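Local atomic coordinates of 1-deoxy-D-xylulose 5-phosphate reductoisomerase (Zymomonas mobilis, PDB entry 1R0K), a protein that catalyses the NADPH-dependent rearrangement and reduction of 1-deoxy-D-xylulose 5-phosphate to 2-C-methyl-D-erythritol 4-phosphate, an early step of isoprenoid biosynthesis that requires a divalent metal ion. Residues T6-G11 with M92-T97; L21-R26 with K278-P283; K55-A60 with S75-A80. All blocks are in the same frame, centred on the assembly; numbering follows the deposited sequence.

Contact 1 of 3, residues T6-G11 with M92-T97; sequences TVTVLG and MGADWT
V7 and W96 pair as parallel neighbours near the middle of the seven-stranded sheet of the Rossmann-type NADPH-binding domain, where strand 5-10 lies next to strand 96-99. The backbone fixes the register: W96 N donates to T6 O, and W96 O takes the N-H of T8 at 2.9 Å. The same W96 O also receives the CA-H of V7, with V7 CA only 3.1 Å away.

The tightly packed part lies on the face that carries V7 and W96. CG of W96 is anti to the backbone N (chi1 -171°), and the indole that follows lies beside V7, whose CG1 is 3.8 Å from W96 CB and nearly as near to CE3, meeting the ring obliquely. T20 and I24 of helix 15-25 close over this side, and W96 NE1 is satisfied by the carbonyl of T273. T8 and T97 point to the other face, where L10 CD1 reaches T97 CG2 at 3.8 Å.

Toward the start of the strands the packing gives way to polar contacts and water. T6 turns OG1 between its own N and carbonyl carbon (chi1 56°), and D95 N donates to this hydroxyl at 2.9 Å, bonding the turn before strand 96-99 to the first strand. The D95 carboxylate itself leads away to R5. One water joins T6 OG1 to the carbonyl oxygen of G93, on the exposed bend. A second lies further in, bonded to T8 OG1 and more weakly to A94 N. T8 OG1 also bonds to A35 N of the adjacent strand 31-38, and the methyl of A94 rests against this hydroxyl, A94 CB lying 3.3 Å from T8 OG1.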
loop_
_atom_site.group_PDB
_atom_site.type_symbol
_atom_site.label_atom_id
_atom_site.label_comp_id
_atom_site.label_asym_id
_atom_site.label_seq_id
_atom_site.Cartn_x
_atom_site.Cartn_y
_atom_site.Cartn_z
ATOM N N THR B 6 -23.269 -12.295 -13.233
ATOM C CA THR B 6 -24.099 -11.298 -13.901
ATOM C C THR B 6 -23.697 -9.862 -13.563
ATOM O O THR B 6 -23.450 -9.530 -12.400
ATOM C CB THR B 6 -25.590 -11.500 -13.557
ATOM O OG1 THR B 6 -25.769 -11.469 -12.133
ATOM C CG2 THR B 6 -26.073 -12.843 -14.089
ATOM N N VAL B 7 -23.644 -9.015 -14.585
ATOM C CA VAL B 7 -23.258 -7.625 -14.399
ATOM C C VAL B 7 -24.170 -6.626 -15.103
ATOM O O VAL B 7 -24.700 -6.888 -16.188
ATOM C CB VAL B 7 -21.820 -7.376 -14.899
ATOM C CG1 VAL B 7 -20.848 -8.271 -14.160
ATOM C CG2 VAL B 7 -21.735 -7.627 -16.400
ATOM N N THR B 8 -24.348 -5.477 -14.464
ATOM C CA THR B 8 -25.151 -4.399 -15.015
ATOM C C THR B 8 -24.332 -3.125 -14.930
ATOM O O THR B 8 -23.687 -2.855 -13.914
ATOM C CB THR B 8 -26.473 -4.217 -14.244
ATOM O OG1 THR B 8 -27.409 -5.214 -14.667
ATOM C CG2 THR B 8 -27.060 -2.835 -14.493
ATOM N N VAL B 9 -24.344 -2.355 -16.009
ATOM C CA VAL B 9 -23.605 -1.107 -16.041
ATOM C C VAL B 9 -24.568 0.055 -16.236
ATOM O O VAL B 9 -25.172 0.210 -17.299
ATOM C CB VAL B 9 -22.569 -1.097 -17.175
ATOM C CG1 VAL B 9 -21.731 0.181 -17.106
ATOM C CG2 VAL B 9 -21.684 -2.328 -17.078
ATOM N N LEU B 10 -24.724 0.852 -15.186
ATOM C CA LEU B 10 -25.590 2.022 -15.230
ATOM C C LEU B 10 -24.694 3.171 -15.690
ATOM O O LEU B 10 -23.795 3.585 -14.963
ATOM C CB LEU B 10 -26.158 2.299 -13.836
ATOM C CG LEU B 10 -26.851 1.102 -13.173
ATOM C CD1 LEU B 10 -27.287 1.491 -11.773
ATOM C CD2 LEU B 10 -28.059 0.657 -14.016
ATOM N N GLY B 11 -24.937 3.673 -16.899
ATOM C CA GLY B 11 -24.118 4.744 -17.443
ATOM C C GLY B 11 -22.945 4.082 -18.147
ATOM O O GLY B 11 -21.786 4.314 -17.812
ATOM N N MET B 92 -32.853 -5.595 -11.865
ATOM C CA MET B 92 -32.926 -6.856 -12.592
ATOM C C MET B 92 -32.156 -8.005 -11.937
ATOM O O MET B 92 -32.262 -9.152 -12.370
ATOM C CB MET B 92 -32.485 -6.654 -14.045
ATOM C CG MET B 92 -33.495 -5.850 -14.860
ATOM S SD MET B 92 -33.059 -5.681 -16.597
ATOM C CE MET B 92 -33.535 -7.321 -17.221
ATOM N N GLY B 93 -31.379 -7.703 -10.899
ATOM C CA GLY B 93 -30.669 -8.752 -10.185
ATOM C C GLY B 93 -29.193 -9.025 -10.426
ATOM O O GLY B 93 -28.678 -10.039 -9.951
ATOM N N ALA B 94 -28.501 -8.143 -11.136
ATOM C CA ALA B 94 -27.079 -8.348 -11.404
ATOM C C ALA B 94 -26.286 -8.517 -10.112
ATOM O O ALA B 94 -26.497 -7.780 -9.149
ATOM C CB ALA B 94 -26.531 -7.178 -12.189
ATOM N N ASP B 95 -25.371 -9.482 -10.088
ATOM C CA ASP B 95 -24.567 -9.689 -8.890
ATOM C C ASP B 95 -23.592 -8.528 -8.740
ATOM O O ASP B 95 -23.211 -8.163 -7.629
ATOM C CB ASP B 95 -23.786 -11.003 -8.971
ATOM C CG ASP B 95 -23.056 -11.323 -7.673
ATOM O OD1 ASP B 95 -23.737 -11.575 -6.651
ATOM O OD2 ASP B 95 -21.803 -11.315 -7.668
ATOM N N TRP B 96 -23.196 -7.944 -9.865
ATOM C CA TRP B 96 -22.259 -6.831 -9.846
ATOM C C TRP B 96 -22.845 -5.688 -10.655
ATOM O O TRP B 96 -23.199 -5.861 -11.820
ATOM C CB TRP B 96 -20.922 -7.249 -10.451
ATOM C CG TRP B 96 -19.837 -6.238 -10.275
ATOM C CD1 TRP B 96 -19.029 -6.087 -9.186
ATOM C CD2 TRP B 96 -19.418 -5.252 -11.228
ATOM N NE1 TRP B 96 -18.125 -5.073 -9.403
ATOM C CE2 TRP B 96 -18.342 -4.543 -10.646
ATOM C CE3 TRP B 96 -19.846 -4.900 -12.517
ATOM C CZ2 TRP B 96 -17.684 -3.499 -11.312
ATOM C CZ3 TRP B 96 -19.194 -3.861 -13.180
ATOM C CH2 TRP B 96 -18.122 -3.173 -12.575
ATOM N N THR B 97 -22.942 -4.519 -10.030
ATOM C CA THR B 97 -23.504 -3.345 -10.683
ATOM C C THR B 97 -22.568 -2.155 -10.661
ATOM O O THR B 97 -22.122 -1.727 -9.599
ATOM C CB THR B 97 -24.818 -2.885 -10.004
ATOM O OG1 THR B 97 -25.788 -3.932 -10.070
ATOM C CG2 THR B 97 -25.372 -1.631 -10.695
HETATM O O HOH W 1 -28.120 -12.665 -11.345
HETATM O O HOH W 2 -29.278 -5.366 -12.751
#

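Contact 2 of 3, residues L21-R26 with K278-P283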
loop_
_atom_site.group_PDB
_atom_site.type_symbol
_atom_site.label_atom_id
_atom_site.label_comp_id
_atom_site.label_asym_id
_atom_site.label_seq_id
_atom_site.Cartn_x
_atom_site.Cartn_y
_atom_site.Cartn_z
ATOM N N LEU B 21 -16.800 -1.625 -19.707
ATOM C CA LEU B 21 -17.121 -2.588 -20.762
ATOM C C LEU B 21 -15.860 -3.219 -21.345
ATOM O O LEU B 21 -15.849 -4.403 -21.687
ATOM C CB LEU B 21 -17.938 -1.913 -21.864
ATOM C CG LEU B 21 -19.442 -1.863 -21.557
ATOM C CD1 LEU B 21 -20.153 -0.961 -22.537
ATOM C CD2 LEU B 21 -20.005 -3.269 -21.612
ATOM N N ASP B 22 -14.800 -2.425 -21.453
ATOM C CA ASP B 22 -13.529 -2.918 -21.970
ATOM C C ASP B 22 -13.137 -4.171 -21.186
ATOM O O ASP B 22 -12.833 -5.211 -21.769
ATOM C CB ASP B 22 -12.440 -1.847 -21.812
ATOM C CG ASP B 22 -11.090 -2.297 -22.360
ATOM O OD1 ASP B 22 -10.832 -2.102 -23.568
ATOM O OD2 ASP B 22 -10.286 -2.852 -21.581
ATOM N N LEU B 23 -13.167 -4.079 -19.860
ATOM C CA LEU B 23 -12.793 -5.214 -19.023
ATOM C C LEU B 23 -13.792 -6.360 -19.098
ATOM O O LEU B 23 -13.405 -7.527 -19.089
ATOM C CB LEU B 23 -12.619 -4.768 -17.563
ATOM C CG LEU B 23 -11.541 -3.703 -17.326
ATOM C CD1 LEU B 23 -11.320 -3.520 -15.822
ATOM C CD2 LEU B 23 -10.243 -4.129 -17.994
ATOM N N ILE B 24 -15.079 -6.030 -19.169
ATOM C CA ILE B 24 -16.112 -7.060 -19.252
ATOM C C ILE B 24 -15.993 -7.855 -20.555
ATOM O O ILE B 24 -16.052 -9.084 -20.554
ATOM C CB ILE B 24 -17.532 -6.440 -19.181
ATOM C CG1 ILE B 24 -17.774 -5.855 -17.787
ATOM C CG2 ILE B 24 -18.587 -7.502 -19.506
ATOM C CD1 ILE B 24 -19.075 -5.092 -17.651
ATOM N N GLU B 25 -15.811 -7.150 -21.663
ATOM C CA GLU B 25 -15.713 -7.807 -22.957
ATOM C C GLU B 25 -14.464 -8.664 -23.173
ATOM O O GLU B 25 -14.439 -9.510 -24.071
ATOM C CB GLU B 25 -15.887 -6.769 -24.060
ATOM C CG GLU B 25 -17.335 -6.294 -24.140
ATOM C CD GLU B 25 -17.569 -5.285 -25.235
ATOM O OE1 GLU B 25 -17.467 -4.066 -24.962
ATOM O OE2 GLU B 25 -17.845 -5.719 -26.373
ATOM N N ARG B 26 -13.445 -8.458 -22.344
ATOM C CA ARG B 26 -12.219 -9.254 -22.412
ATOM C C ARG B 26 -12.451 -10.498 -21.561
ATOM O O ARG B 26 -11.583 -11.363 -21.448
ATOM C CB ARG B 26 -11.032 -8.484 -21.823
ATOM C CG ARG B 26 -10.662 -7.221 -22.563
ATOM C CD ARG B 26 -9.620 -6.414 -21.797
ATOM N NE ARG B 26 -9.296 -5.182 -22.505
ATOM C CZ ARG B 26 -8.536 -5.125 -23.592
ATOM N NH1 ARG B 26 -8.008 -6.232 -24.093
ATOM N NH2 ARG B 26 -8.325 -3.962 -24.191
ATOM N N LYS B 278 -11.191 -10.947 -5.584
ATOM C CA LYS B 278 -10.043 -11.456 -6.327
ATOM C C LYS B 278 -9.416 -10.303 -7.102
ATOM O O LYS B 278 -9.816 -9.149 -6.948
ATOM C CB LYS B 278 -10.488 -12.542 -7.311
ATOM C CG LYS B 278 -11.234 -13.695 -6.672
ATOM C CD LYS B 278 -11.686 -14.695 -7.727
ATOM C CE LYS B 278 -12.372 -15.897 -7.094
ATOM N NZ LYS B 278 -12.811 -16.882 -8.122
ATOM N N ARG B 279 -8.430 -10.620 -7.933
ATOM C CA ARG B 279 -7.773 -9.617 -8.760
ATOM C C ARG B 279 -7.825 -10.125 -10.194
ATOM O O ARG B 279 -7.823 -11.336 -10.432
ATOM C CB ARG B 279 -6.310 -9.430 -8.341
ATOM C CG ARG B 279 -6.113 -8.780 -6.983
ATOM C CD ARG B 279 -6.181 -7.262 -7.060
ATOM N NE ARG B 279 -5.887 -6.652 -5.762
ATOM C CZ ARG B 279 -5.622 -5.361 -5.580
ATOM N NH1 ARG B 279 -5.613 -4.524 -6.612
ATOM N NH2 ARG B 279 -5.359 -4.904 -4.360
ATOM N N MET B 280 -7.893 -9.204 -11.145
ATOM C CA MET B 280 -7.934 -9.581 -12.551
ATOM C C MET B 280 -6.914 -8.753 -13.303
ATOM O O MET B 280 -6.543 -7.664 -12.874
ATOM C CB MET B 280 -9.316 -9.315 -13.145
ATOM C CG MET B 280 -9.650 -7.838 -13.278
ATOM S SD MET B 280 -11.359 -7.541 -13.787
ATOM C CE MET B 280 -11.282 -7.967 -15.546
ATOM N N GLU B 281 -6.458 -9.266 -14.432
ATOM C CA GLU B 281 -5.506 -8.514 -15.215
ATOM C C GLU B 281 -6.256 -7.441 -16.005
ATOM O O GLU B 281 -7.431 -7.612 -16.340
ATOM C CB GLU B 281 -4.761 -9.446 -16.171
ATOM C CG GLU B 281 -3.718 -8.735 -17.010
ATOM C CD GLU B 281 -2.726 -9.688 -17.629
ATOM O OE1 GLU B 281 -3.163 -10.624 -18.331
ATOM O OE2 GLU B 281 -1.509 -9.498 -17.413
ATOM N N THR B 282 -5.597 -6.313 -16.244
ATOM C CA THR B 282 -6.178 -5.243 -17.056
ATOM C C THR B 282 -5.012 -4.758 -17.902
ATOM O O THR B 282 -3.860 -5.064 -17.605
ATOM C CB THR B 282 -6.710 -4.041 -16.228
ATOM O OG1 THR B 282 -5.613 -3.234 -15.790
ATOM C CG2 THR B 282 -7.510 -4.521 -15.018
ATOM N N PRO B 283 -5.291 -4.025 -18.985
ATOM C CA PRO B 283 -4.160 -3.559 -19.792
ATOM C C PRO B 283 -3.556 -2.250 -19.289
ATOM O O PRO B 283 -2.745 -1.635 -19.966
ATOM C CB PRO B 283 -4.755 -3.444 -21.192
ATOM C CG PRO B 283 -6.174 -3.113 -20.930
ATOM C CD PRO B 283 -6.556 -3.956 -19.737
#
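D22 OD2 is gripped by two arginines: R26 NE, at 2.7 Å in a straight bond (179°), and R267 of helix 267-275. R26 holds the carboxylate side-on. Its NE meets OD2 from well above the carboxylate plane, while its NH2 gives a longer bond to the syn lone pair of OD1. With OD2 lying in the guanidinium plane, one face of the group is turned to P283, whose CG stands 3.7 Å above it, offset toward the rim. An alanine in place of D22 would probably leave both R26 and R267 without the carboxylate that pairs with them, and R26 free to turn its guanidinium off the proline.

Deeper in, L23 forms the apolar part of the contact. Its CB touches M280 CE at 4.0 Å, the methionine chain bending at chi3 (-75°) to bring the methyl there, and its CD2 packs on T282 CB at 4.0 Å.

The contact thus joins helix 15-25 of the NADPH-binding domain to the loop after helix 267-275. The second subunit borders the loop, its D254 carbonyl bonding T282 OG1. Helix 267-275 touches M280 and P283, while on helix 15-25 the neighbouring I24 packs on strands 5-10 and 31-38.

Contact 3 of 3, residues K55-A60 with S75-A80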
loop_
_atom_site.group_PDB
_atom_site.type_symbol
_atom_site.label_atom_id
_atom_site.label_comp_id
_atom_site.label_asym_id
_atom_site.label_seq_id
_atom_site.Cartn_x
_atom_site.Cartn_y
_atom_site.Cartn_z
ATOM N N LYS B 55 -29.335 -8.355 -21.892
ATOM C CA LYS B 55 -30.749 -8.692 -21.841
ATOM C C LYS B 55 -31.609 -7.457 -22.058
ATOM O O LYS B 55 -32.698 -7.536 -22.619
ATOM C CB LYS B 55 -31.096 -9.336 -20.497
ATOM C CG LYS B 55 -32.559 -9.730 -20.377
ATOM C CD LYS B 55 -32.862 -10.383 -19.042
ATOM C CE LYS B 55 -34.345 -10.700 -18.917
ATOM N NZ LYS B 55 -34.675 -11.309 -17.598
ATOM N N ARG B 56 -31.113 -6.306 -21.626
ATOM C CA ARG B 56 -31.874 -5.076 -21.780
ATOM C C ARG B 56 -30.978 -3.854 -21.878
ATOM O O ARG B 56 -29.913 -3.807 -21.268
ATOM C CB ARG B 56 -32.830 -4.913 -20.596
ATOM C CG ARG B 56 -33.706 -3.671 -20.664
ATOM C CD ARG B 56 -34.606 -3.585 -19.443
ATOM N NE ARG B 56 -35.386 -4.805 -19.264
ATOM C CZ ARG B 56 -36.197 -5.029 -18.238
ATOM N NH1 ARG B 56 -36.344 -4.111 -17.290
ATOM N NH2 ARG B 56 -36.855 -6.180 -18.153
ATOM N N ALA B 57 -31.420 -2.873 -22.656
ATOM C CA ALA B 57 -30.698 -1.620 -22.832
ATOM C C ALA B 57 -31.680 -0.499 -22.526
ATOM O O ALA B 57 -32.797 -0.480 -23.044
ATOM C CB ALA B 57 -30.187 -1.496 -24.259
ATOM N N VAL B 58 -31.270 0.441 -21.685
ATOM C CA VAL B 58 -32.154 1.534 -21.326
ATOM C C VAL B 58 -31.568 2.888 -21.658
ATOM O O VAL B 58 -30.440 3.201 -21.278
ATOM C CB VAL B 58 -32.488 1.508 -19.822
ATOM C CG1 VAL B 58 -33.552 2.548 -19.505
ATOM C CG2 VAL B 58 -32.962 0.127 -19.415
ATOM N N ILE B 59 -32.334 3.689 -22.390
ATOM C CA ILE B 59 -31.899 5.032 -22.724
ATOM C C ILE B 59 -32.688 5.939 -21.775
ATOM O O ILE B 59 -33.915 5.896 -21.734
ATOM C CB ILE B 59 -32.190 5.363 -24.212
ATOM C CG1 ILE B 59 -31.496 6.672 -24.595
ATOM C CG2 ILE B 59 -33.692 5.428 -24.464
ATOM C CD1 ILE B 59 -29.989 6.586 -24.557
ATOM N N ALA B 60 -31.973 6.734 -20.988
ATOM C CA ALA B 60 -32.595 7.619 -20.010
ATOM C C ALA B 60 -33.617 8.586 -20.594
ATOM O O ALA B 60 -34.695 8.780 -20.035
ATOM C CB ALA B 60 -31.517 8.398 -19.263
ATOM N N SER B 75 -32.229 -8.055 -32.979
ATOM C CA SER B 75 -31.485 -8.677 -31.890
ATOM C C SER B 75 -32.433 -9.204 -30.822
ATOM O O SER B 75 -33.653 -9.195 -30.995
ATOM C CB SER B 75 -30.524 -7.667 -31.257
ATOM O OG SER B 75 -31.236 -6.659 -30.556
ATOM N N SER B 76 -31.860 -9.663 -29.716
ATOM C CA SER B 76 -32.640 -10.192 -28.610
ATOM C C SER B 76 -32.524 -9.278 -27.395
ATOM O O SER B 76 -32.881 -9.656 -26.281
ATOM C CB SER B 76 -32.161 -11.602 -28.263
ATOM O OG SER B 76 -30.747 -11.645 -28.171
ATOM N N VAL B 77 -32.023 -8.068 -27.623
ATOM C CA VAL B 77 -31.857 -7.090 -26.558
ATOM C C VAL B 77 -33.150 -6.313 -26.327
ATOM O O VAL B 77 -33.691 -5.705 -27.251
ATOM C CB VAL B 77 -30.749 -6.073 -26.895
ATOM C CG1 VAL B 77 -30.590 -5.084 -25.748
ATOM C CG2 VAL B 77 -29.440 -6.796 -27.166
ATOM N N GLU B 78 -33.641 -6.339 -25.091
ATOM C CA GLU B 78 -34.858 -5.623 -24.730
ATOM C C GLU B 78 -34.562 -4.129 -24.735
ATOM O O GLU B 78 -33.476 -3.705 -24.340
ATOM C CB GLU B 78 -35.330 -6.038 -23.334
ATOM C CG GLU B 78 -35.853 -7.462 -23.232
ATOM C CD GLU B 78 -36.047 -7.908 -21.791
ATOM O OE1 GLU B 78 -36.615 -7.131 -20.993
ATOM O OE2 GLU B 78 -35.638 -9.041 -21.455
ATOM N N ALA B 79 -35.528 -3.338 -25.182
ATOM C CA ALA B 79 -35.368 -1.890 -25.231
ATOM C C ALA B 79 -36.290 -1.208 -24.226
ATOM O O ALA B 79 -37.452 -1.586 -24.080
ATOM C CB ALA B 79 -35.660 -1.384 -26.630
ATOM N N ALA B 80 -35.764 -0.209 -23.527
ATOM C CA ALA B 80 -36.553 0.531 -22.548
ATOM C C ALA B 80 -36.040 1.960 -22.481
ATOM O O ALA B 80 -34.952 2.259 -22.974
ATOM C CB ALA B 80 -36.462 -0.136 -21.179
HETATM O O HOH W 3 -33.113 -10.054 -23.697
#
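R56 and E78 stand on the same face of two parallel strands, and their side chains cross obliquely, with the guanidinium and carboxylate planes 50° apart. The arginine chain is extended up to CD and then bends at chi3 (-54°), which sets NE on the side of the glutamate; NH2 of the same guanidinium also reaches it. Both nitrogens donate to one oxygen: NH2 reaches E78 OE1 at 3.0 Å from the syn side, close to the carboxylate plane, and NE meets OE1 at 3.1 Å from well above that plane. Neither bond is straight, as expected when one atom serves two donors of the same group.

The other oxygen of E78 faces K55, whose extended chain runs side by side with the glutamate and points the same way. Here it is the aliphatic part that touches, with K55 CE 3.3 Å from E78 OE2; the ammonium, K55 NZ, remains 4.6 Å from E78 OE2, so any attraction is longer than a salt bridge. Further along the face that carries R56 and E78, V58 CG2 packs on A80 CB at 3.9 Å. On the reverse face A57 CB meets V77 CG1, also at 3.9 Å.

Four backbone bonds keep the strands in register, from E78 N to K55 O through to I59 N to A80 O. Just before the two strands begin, one water donates to both K55 O and S76 O.

Strand 78-81 is the outermost of the parallel sheet within the chain, reached from strand 56-59 by a beta-alpha-beta crossover through helix 65-72. L72 of that helix lies against A57 and V77, helix 42-51 shares that side, and helix 83-90 packs on V58 from the other.

Contacts 1 and 3 belong to the same parallel sheet, their centres 13 Å apart: contact 1 joins strands 5-10 and 96-99 near its middle, contact 3 strands 56-59 and 78-81 at one border, with strand 31-38 between. The chain makes contact 3 between the two halves of contact 1, and M92 bridges them by touching K55 and R56. Contact 2, 15 Å from contact 1, starts on helix 15-25, which directly follows strand 5-10; its I24 packs on V7 and V9. Its partner loop comes some 250 residues later, so contact 2 ties the NADPH-binding domain to the C-terminal part of the chain beside the dimer interface.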